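Local coordinates for protein terminase, large subunit (Bacillus phage spp1, PDB 2WBN) that powers the ATP-driven packaging of viral DNA into empty capsids and, through the nuclease domain described here, cuts the genome to start and end each packaging round, at residues 33-38 with 153-158; 53-58 with 106-111. One frame throughout, in Å; residues are numbered along the deposited sequence.

Interaction 1. Residues 33-38 with 153-158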
# COMPACT_ATOMS: atom_id res chain seq x y z
N LEU A 33 -4.20 11.02 9.45
CA LEU A 33 -4.77 10.99 8.09
C LEU A 33 -5.22 12.36 7.63
O LEU A 33 -5.87 13.07 8.39
CB LEU A 33 -5.95 10.02 7.99
CG LEU A 33 -5.65 8.52 7.96
CD1 LEU A 33 -6.96 7.76 7.71
CD2 LEU A 33 -4.64 8.20 6.88
N GLN A 34 -4.81 12.73 6.41
CA GLN A 34 -5.24 13.95 5.75
C GLN A 34 -5.97 13.52 4.47
O GLN A 34 -5.36 13.05 3.51
CB GLN A 34 -4.03 14.85 5.49
CG GLN A 34 -4.37 16.27 5.24
CD GLN A 34 -4.78 17.09 6.48
OE1 GLN A 34 -5.46 18.08 6.33
NE2 GLN A 34 -4.33 16.70 7.66
N ILE A 35 -7.30 13.59 4.50
CA ILE A 35 -8.15 13.02 3.46
C ILE A 35 -9.14 14.06 3.00
O ILE A 35 -9.99 14.54 3.78
CB ILE A 35 -8.97 11.79 3.93
CG1 ILE A 35 -8.08 10.72 4.56
CG2 ILE A 35 -9.76 11.20 2.72
CD1 ILE A 35 -8.84 9.46 5.03
N GLU A 36 -9.07 14.38 1.71
CA GLU A 36 -9.98 15.36 1.14
C GLU A 36 -9.88 15.28 -0.37
O GLU A 36 -8.79 15.15 -0.93
CB GLU A 36 -9.60 16.75 1.62
CG GLU A 36 -10.55 17.86 1.18
CD GLU A 36 -10.29 19.15 1.92
OE1 GLU A 36 -9.33 19.87 1.55
OE2 GLU A 36 -11.08 19.45 2.85
N GLU A 37 -11.03 15.34 -1.03
CA GLU A 37 -11.10 15.32 -2.49
C GLU A 37 -10.36 16.52 -3.04
O GLU A 37 -10.56 17.65 -2.58
CB GLU A 37 -12.56 15.32 -2.99
CG GLU A 37 -13.35 14.06 -2.64
CD GLU A 37 -14.71 13.98 -3.34
OE1 GLU A 37 -15.24 15.02 -3.75
OE2 GLU A 37 -15.23 12.86 -3.51
N GLY A 38 -9.49 16.26 -4.02
CA GLY A 38 -8.64 17.28 -4.60
C GLY A 38 -7.39 17.69 -3.83
O GLY A 38 -6.68 18.55 -4.28
N ILE A 153 -0.45 11.16 6.60
CA ILE A 153 -0.75 10.27 5.47
C ILE A 153 -1.81 10.96 4.64
O ILE A 153 -2.95 11.12 5.10
CB ILE A 153 -1.28 8.92 5.94
CG1 ILE A 153 -0.23 8.21 6.79
CG2 ILE A 153 -1.71 8.03 4.73
CD1 ILE A 153 -0.75 6.95 7.48
N VAL A 154 -1.44 11.36 3.42
CA VAL A 154 -2.22 12.29 2.61
C VAL A 154 -2.84 11.52 1.47
O VAL A 154 -2.13 10.91 0.65
CB VAL A 154 -1.36 13.45 2.04
CG1 VAL A 154 -2.24 14.45 1.30
CG2 VAL A 154 -0.59 14.15 3.15
N ILE A 155 -4.16 11.53 1.44
CA ILE A 155 -4.93 10.71 0.52
C ILE A 155 -6.04 11.54 -0.12
O ILE A 155 -6.85 12.17 0.57
CB ILE A 155 -5.58 9.49 1.22
CG1 ILE A 155 -4.57 8.71 2.07
CG2 ILE A 155 -6.24 8.53 0.16
CD1 ILE A 155 -5.25 7.77 3.08
N ASP A 156 -6.09 11.48 -1.44
CA ASP A 156 -7.12 12.14 -2.22
C ASP A 156 -8.08 11.05 -2.71
O ASP A 156 -7.70 10.23 -3.58
CB ASP A 156 -6.44 12.82 -3.39
CG ASP A 156 -7.36 13.73 -4.18
OD1 ASP A 156 -8.61 13.54 -4.17
OD2 ASP A 156 -6.80 14.63 -4.86
N PRO A 157 -9.31 11.02 -2.18
CA PRO A 157 -10.25 10.00 -2.61
C PRO A 157 -10.59 10.04 -4.09
O PRO A 157 -11.11 9.09 -4.62
CB PRO A 157 -11.49 10.27 -1.76
CG PRO A 157 -11.04 11.06 -0.65
CD PRO A 157 -9.93 11.92 -1.18
N LEU A 158 -10.35 11.17 -4.76
CA LEU A 158 -10.57 11.22 -6.21
C LEU A 158 -9.57 10.36 -6.98
O LEU A 158 -9.89 9.88 -8.07
CB LEU A 158 -10.49 12.68 -6.69
CG LEU A 158 -11.56 13.62 -6.13
CD1 LEU A 158 -11.44 15.05 -6.73
CD2 LEU A 158 -12.94 13.06 -6.41

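Interaction 2. Residues 53-58 with 106-111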
# COMPACT_ATOMS: atom_id res chain seq x y z
N GLN A 53 6.19 1.65 -4.20
CA GLN A 53 5.07 0.83 -4.68
C GLN A 53 5.02 -0.51 -3.97
O GLN A 53 6.07 -1.13 -3.70
CB GLN A 53 5.14 0.64 -6.20
CG GLN A 53 5.17 1.95 -6.98
CD GLN A 53 5.20 1.75 -8.48
OE1 GLN A 53 6.10 1.10 -9.03
NE2 GLN A 53 4.24 2.32 -9.14
N GLY A 54 3.81 -0.93 -3.65
CA GLY A 54 3.56 -2.22 -3.00
C GLY A 54 2.46 -3.01 -3.68
O GLY A 54 1.62 -2.46 -4.39
N LEU A 55 2.48 -4.32 -3.47
CA LEU A 55 1.52 -5.19 -4.12
C LEU A 55 1.20 -6.35 -3.21
O LEU A 55 2.10 -7.06 -2.76
CB LEU A 55 2.06 -5.70 -5.46
CG LEU A 55 1.20 -6.74 -6.19
CD1 LEU A 55 -0.17 -6.19 -6.54
CD2 LEU A 55 1.92 -7.21 -7.43
N ASP A 56 -0.09 -6.52 -2.93
CA ASP A 56 -0.60 -7.70 -2.29
C ASP A 56 -1.42 -8.47 -3.32
O ASP A 56 -2.23 -7.88 -4.02
CB ASP A 56 -1.46 -7.34 -1.08
CG ASP A 56 -1.84 -8.58 -0.28
OD1 ASP A 56 -2.71 -9.35 -0.74
OD2 ASP A 56 -1.23 -8.81 0.78
N PHE A 57 -1.20 -9.78 -3.42
CA PHE A 57 -1.79 -10.58 -4.49
C PHE A 57 -3.23 -11.01 -4.28
O PHE A 57 -3.89 -11.47 -5.22
CB PHE A 57 -0.92 -11.81 -4.77
CG PHE A 57 0.37 -11.49 -5.45
CD1 PHE A 57 1.57 -11.56 -4.76
CD2 PHE A 57 0.39 -11.06 -6.77
CE1 PHE A 57 2.78 -11.24 -5.38
CE2 PHE A 57 1.58 -10.73 -7.40
CZ PHE A 57 2.78 -10.81 -6.70
N GLY A 58 -3.73 -10.88 -3.05
CA GLY A 58 -5.06 -11.39 -2.76
C GLY A 58 -4.97 -12.89 -2.54
O GLY A 58 -3.99 -13.52 -2.89
N ALA A 106 9.60 2.26 -11.57
CA ALA A 106 9.78 2.28 -10.12
C ALA A 106 9.56 0.87 -9.58
O ALA A 106 8.74 0.11 -10.09
CB ALA A 106 8.81 3.27 -9.47
N ARG A 107 10.32 0.54 -8.55
CA ARG A 107 10.29 -0.79 -7.96
C ARG A 107 8.94 -1.11 -7.32
O ARG A 107 8.34 -0.25 -6.70
CB ARG A 107 11.36 -0.89 -6.89
CG ARG A 107 11.45 -2.24 -6.26
CD ARG A 107 12.76 -2.43 -5.58
NE ARG A 107 12.90 -1.55 -4.42
CZ ARG A 107 14.01 -1.45 -3.69
NH1 ARG A 107 15.08 -2.18 -3.99
NH2 ARG A 107 14.04 -0.62 -2.66
N ILE A 108 8.51 -2.37 -7.45
CA ILE A 108 7.32 -2.88 -6.73
C ILE A 108 7.77 -3.94 -5.72
O ILE A 108 8.44 -4.94 -6.10
CB ILE A 108 6.28 -3.48 -7.71
CG1 ILE A 108 5.83 -2.44 -8.73
CG2 ILE A 108 5.05 -4.04 -6.94
CD1 ILE A 108 5.04 -3.00 -9.91
N ILE A 109 7.47 -3.71 -4.45
CA ILE A 109 7.71 -4.68 -3.40
C ILE A 109 6.42 -5.45 -3.23
O ILE A 109 5.36 -4.85 -2.97
CB ILE A 109 8.20 -4.06 -2.07
CG1 ILE A 109 9.50 -3.26 -2.30
CG2 ILE A 109 8.49 -5.15 -1.06
CD1 ILE A 109 10.10 -2.62 -1.02
N ALA A 110 6.50 -6.77 -3.39
CA ALA A 110 5.32 -7.60 -3.44
C ALA A 110 5.25 -8.64 -2.35
O ALA A 110 6.25 -9.24 -1.95
CB ALA A 110 5.21 -8.29 -4.82
N ASP A 111 4.02 -8.86 -1.89
CA ASP A 111 3.57 -10.00 -1.10
C ASP A 111 4.36 -11.28 -1.41
O ASP A 111 4.15 -11.90 -2.44
CB ASP A 111 2.06 -10.13 -1.41
CG ASP A 111 1.41 -11.41 -0.88
OD1 ASP A 111 1.98 -12.12 -0.01
OD2 ASP A 111 0.26 -11.68 -1.35
O HOH W 1 8.81 1.94 -5.52

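Interaction 1. Residues 33-38 with 153-158
Leu33 and Ile153 face each other as a parallel pair, and the branch of the leucine that does the work is CD2, which leans over the isoleucine and sits 3.6 Å from Ile153 CB. With chi1 at -75° and CG beside the backbone N, Leu33 swings this methyl across to the neighbouring strand, where Ile155 CD1 also meets it. Helix 161-169 covers this face: Phe167 lies against Leu33, while Ile163 and Ala164 lie against Ile155. Bulky branched aliphatic residues suit positions under this helix. On the other face, Gln34 carries its bent side chain away from Val154, as fits a polar residue at an exposed position of an edge strand. Its backbone makes the two firm bonds of the pair, N to Ile153 O (2.8 Å) and O from Ile155 N (2.8 Å). Strand 33-35 is thus added in parallel to strand 152-155 at one edge of the mixed sheet of an RNase H-like nuclease domain. Past the strands the pairing frays, Glu36 N giving Ile155 O just a weak bond. Pro157 lays CG against Ile35 CG2 (3.6 Å), and the aliphatic part of Glu37 crosses Leu158 at about a right angle. Asp156 OD1 closes an Asx turn with Leu158 N at 3.0 Å and accepts Gly38 N at 2.9 Å, the two donors coming from opposite faces of the carboxylate; OD2 takes the backbone N of Ile40.

Interaction 2. Residues 53-58 with 106-111
Leu55 CB rests on Ile108 CG2 (3.7 Å) and, a little farther off, on Ala110 CB, three apolar groups on one face of the sheet. Ala110, a small residue, lets the Phe57 ring come close, its CE1 3.9 Å from Ala110 CB; Leu55 CG lies over one face of that ring, offset toward the rim. Phe66 of strand 64-72 touches Leu55 and Ile108, and Leu121 of helix 115-124 touches Leu55 and Phe57. Backbone hydrogen bonds join the two parallel strands: Ile109 N to Gln53 O, Leu55 N to Ile109 O at a bent 133°, and Asp111 N to Leu55 O, nearly straight at 2.8 Å. At one end, Gln53 runs its extended side chain beside Arg107 O and Ala106. At the other lie the metal-binding carboxylates of the RNase H-like active site. Asp111, with CG anti to its N (chi1 170°), carries OD2 toward the turn that follows strand 51-56, where its anti lone pair accepts Phe57 N (3.2 Å), while Ser113 OG bonds OD1. Asp56 OD1 closes an Asx turn on Gly58 N (3.0 Å), and Tyr197 OH bonds OD2. Asp56 OD1 and Asp111 OD2 stand 3.8 Å apart, the two carboxylate planes only 20° apart. Carboxylates held this close suit joint binding of a divalent cation: Asp56 binds both manganese ions, sharing the first with Asp111 and the second with His190 and Asp193.

In the fold
From the N terminus, the chain first lays down strand 33-35, whose partner, strand 152-155, comes much later in the chain; interaction 1 therefore closes a long loop of 114 residues. Interaction 2 falls wholly within that loop, joining strand 51-56 to strand 108-110 around a shorter loop of 47 residues that contains strands 64-72 and 77-86 and helix 91-100. The two loops nest without crossing. Both contacts are parallel pairings in one seven-stranded sheet, with strands 77-86 and 64-72 lying between them. Their centres are 21 Å apart and they do not touch: interaction 1 completes an outer edge, away from the annotated sites, whereas interaction 2 is mostly buried and brings two metal-binding residues together.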